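RagB/SusD domain protein (Flavobacterium johnsoniae, PDB 5J90) binds chitin and is probably an outer-membrane lipoprotein of the SusD family, serving a polysaccharide utilization locus that lets the bacterium convert recalcitrant chitin. Local coordinates at residues D270-M275 / A385-P390. Residues are numbered along the deposited sequence; the frame is centred on the assembly and turned at random.
Sequences DMESIM and AAYVDP
Ser273 and Ala385 join in a two-way exchange that illustrates how a loop without regular structure can be fastened to the side of a helix. The backbone N of Ala385 donates to Ser273 O, 2.9 Å away and nearly straight at 177°, although it comes from above the carbonyl plane. In return Ser273 OG donates to Ala385 O at a short 2.6 Å, lying in the carbonyl plane on a lone pair. The hydroxyl reaches it because OG stands anti to the backbone N (chi1 175°), on the side of its own carbonyl carbon. Replacing the serine by an alanine is likely to leave Ala385 O without its hydroxyl donor, so that of the two direct bonds at Ala385 just the one from its N would remain.

Beyond this pair water does the joining, toward the open side at Ala386 and Val388. Glu272, extended and buried, brings OE1 to the edge of the Tyr387 ring, 3.4 Å from CE1, with carboxylate and ring planes 68° apart. Both groups owe their stronger polar ties to Gly299, whose N donates to OE1 and whose O bonds Tyr387 OH. One water accepts from Val388 N at 2.9 Å, and two are placed to bridge Glu272 OE2 and Ala386 O. Lys276 and Lys298 form salt bridges to OE2.

On its other side helix 269-277 packs against Trp425 and Ile426 of helix 413-428. The peripheral loop's position against this helix thus depends on directional bonds and held water more than on apolar packing, the carboxylate's charge probably balanced by the two lysines.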
loop_
_atom_site.group_PDB
_atom_site.type_symbol
_atom_site.label_atom_id
_atom_site.label_comp_id
_atom_site.label_asym_id
_atom_site.label_seq_id
_atom_site.Cartn_x
_atom_site.Cartn_y
_atom_site.Cartn_z
ATOM N N ASP A 270 9.743 -4.573 -26.076
ATOM C CA ASP A 270 10.713 -4.299 -25.011
ATOM C C ASP A 270 11.971 -5.153 -25.163
ATOM O O ASP A 270 13.090 -4.667 -24.970
ATOM C CB ASP A 270 10.103 -4.532 -23.622
ATOM C CG ASP A 270 9.071 -3.488 -23.246
ATOM O OD1 ASP A 270 9.401 -2.282 -23.228
ATOM O OD2 ASP A 270 7.926 -3.886 -22.961
ATOM N N MET A 271 11.787 -6.432 -25.488
ATOM C CA MET A 271 12.928 -7.307 -25.704
ATOM C C MET A 271 13.761 -6.834 -26.898
ATOM O O MET A 271 14.987 -6.856 -26.834
ATOM C CB MET A 271 12.482 -8.761 -25.871
ATOM C CG MET A 271 12.358 -9.512 -24.555
ATOM S SD MET A 271 14.002 -9.930 -23.973
ATOM C CE MET A 271 13.636 -10.523 -22.321
ATOM N N GLU A 272 13.103 -6.386 -27.963
ATOM C CA GLU A 272 13.863 -5.866 -29.099
ATOM C C GLU A 272 14.671 -4.641 -28.678
ATOM O O GLU A 272 15.868 -4.567 -28.914
ATOM C CB GLU A 272 12.956 -5.513 -30.282
ATOM C CG GLU A 272 13.781 -5.067 -31.485
ATOM C CD GLU A 272 12.966 -4.522 -32.651
ATOM O OE1 GLU A 272 11.830 -4.979 -32.892
ATOM O OE2 GLU A 272 13.496 -3.631 -33.354
ATOM N N SER A 273 14.020 -3.686 -28.024
ATOM C CA SER A 273 14.691 -2.459 -27.609
ATOM C C SER A 273 15.901 -2.728 -26.719
ATOM O O SER A 273 17.004 -2.210 -26.952
ATOM C CB SER A 273 13.700 -1.540 -26.882
ATOM O OG SER A 273 14.366 -0.394 -26.384
ATOM N N ILE A 274 15.701 -3.541 -25.692
ATOM C CA ILE A 274 16.749 -3.784 -24.713
ATOM C C ILE A 274 17.855 -4.694 -25.249
ATOM O O ILE A 274 19.036 -4.368 -25.139
ATOM C CB ILE A 274 16.144 -4.311 -23.396
ATOM C CG1 ILE A 274 15.300 -3.201 -22.759
ATOM C CG2 ILE A 274 17.238 -4.782 -22.448
ATOM C CD1 ILE A 274 14.520 -3.625 -21.512
ATOM N N MET A 275 17.485 -5.829 -25.830
ATOM C CA MET A 275 18.505 -6.775 -26.276
ATOM C C MET A 275 19.256 -6.309 -27.535
ATOM O O MET A 275 20.468 -6.510 -27.637
ATOM C CB MET A 275 17.939 -8.199 -26.400
ATOM C CG MET A 275 17.461 -8.748 -25.041
ATOM S SD MET A 275 17.167 -10.529 -24.987
ATOM C CE MET A 275 18.854 -11.133 -25.019
ATOM N N ALA A 385 17.540 0.542 -27.550
ATOM C CA ALA A 385 17.318 1.069 -28.898
ATOM C C ALA A 385 15.889 1.563 -29.116
ATOM O O ALA A 385 14.939 1.076 -28.499
ATOM C CB ALA A 385 17.648 0.005 -29.932
ATOM N N ALA A 386 15.727 2.523 -30.021
ATOM C CA ALA A 386 14.396 2.952 -30.413
ATOM C C ALA A 386 13.647 1.784 -31.036
ATOM O O ALA A 386 14.248 0.908 -31.671
ATOM C CB ALA A 386 14.470 4.124 -31.390
ATOM N N TYR A 387 12.331 1.772 -30.842
ATOM C CA TYR A 387 11.489 0.719 -31.380
ATOM C C TYR A 387 10.668 1.208 -32.578
ATOM O O TYR A 387 9.996 2.238 -32.503
ATOM C CB TYR A 387 10.546 0.124 -30.314
ATOM C CG TYR A 387 9.604 -0.843 -30.974
ATOM C CD1 TYR A 387 10.055 -2.092 -31.391
ATOM C CD2 TYR A 387 8.293 -0.489 -31.267
ATOM C CE1 TYR A 387 9.224 -2.971 -32.049
ATOM C CE2 TYR A 387 7.447 -1.368 -31.928
ATOM C CZ TYR A 387 7.924 -2.609 -32.316
ATOM O OH TYR A 387 7.108 -3.495 -32.974
ATOM N N VAL A 388 10.712 0.442 -33.665
ATOM C CA VAL A 388 9.951 0.750 -34.871
ATOM C C VAL A 388 9.103 -0.434 -35.323
ATOM O O VAL A 388 9.593 -1.558 -35.433
ATOM C CB VAL A 388 10.891 1.150 -36.033
ATOM C CG1 VAL A 388 10.107 1.310 -37.337
ATOM C CG2 VAL A 388 11.646 2.420 -35.698
ATOM N N ASP A 389 7.828 -0.163 -35.575
ATOM C CA ASP A 389 6.922 -1.101 -36.229
ATOM C C ASP A 389 6.794 -0.590 -37.664
ATOM O O ASP A 389 6.010 0.321 -37.923
ATOM C CB ASP A 389 5.558 -1.084 -35.527
ATOM C CG ASP A 389 4.609 -2.149 -36.045
ATOM O OD1 ASP A 389 4.876 -2.716 -37.124
ATOM O OD2 ASP A 389 3.582 -2.410 -35.379
ATOM N N PRO A 390 7.575 -1.170 -38.594
ATOM C CA PRO A 390 7.785 -0.575 -39.925
ATOM C C PRO A 390 6.507 -0.140 -40.651
ATOM O O PRO A 390 6.445 0.994 -41.133
ATOM C CB PRO A 390 8.499 -1.690 -40.689
ATOM C CG PRO A 390 9.240 -2.442 -39.628
ATOM C CD PRO A 390 8.300 -2.444 -38.447
HETATM O O HOH W 1 13.128 -1.063 -33.932
HETATM O O HOH W 2 15.145 -1.868 -31.491
#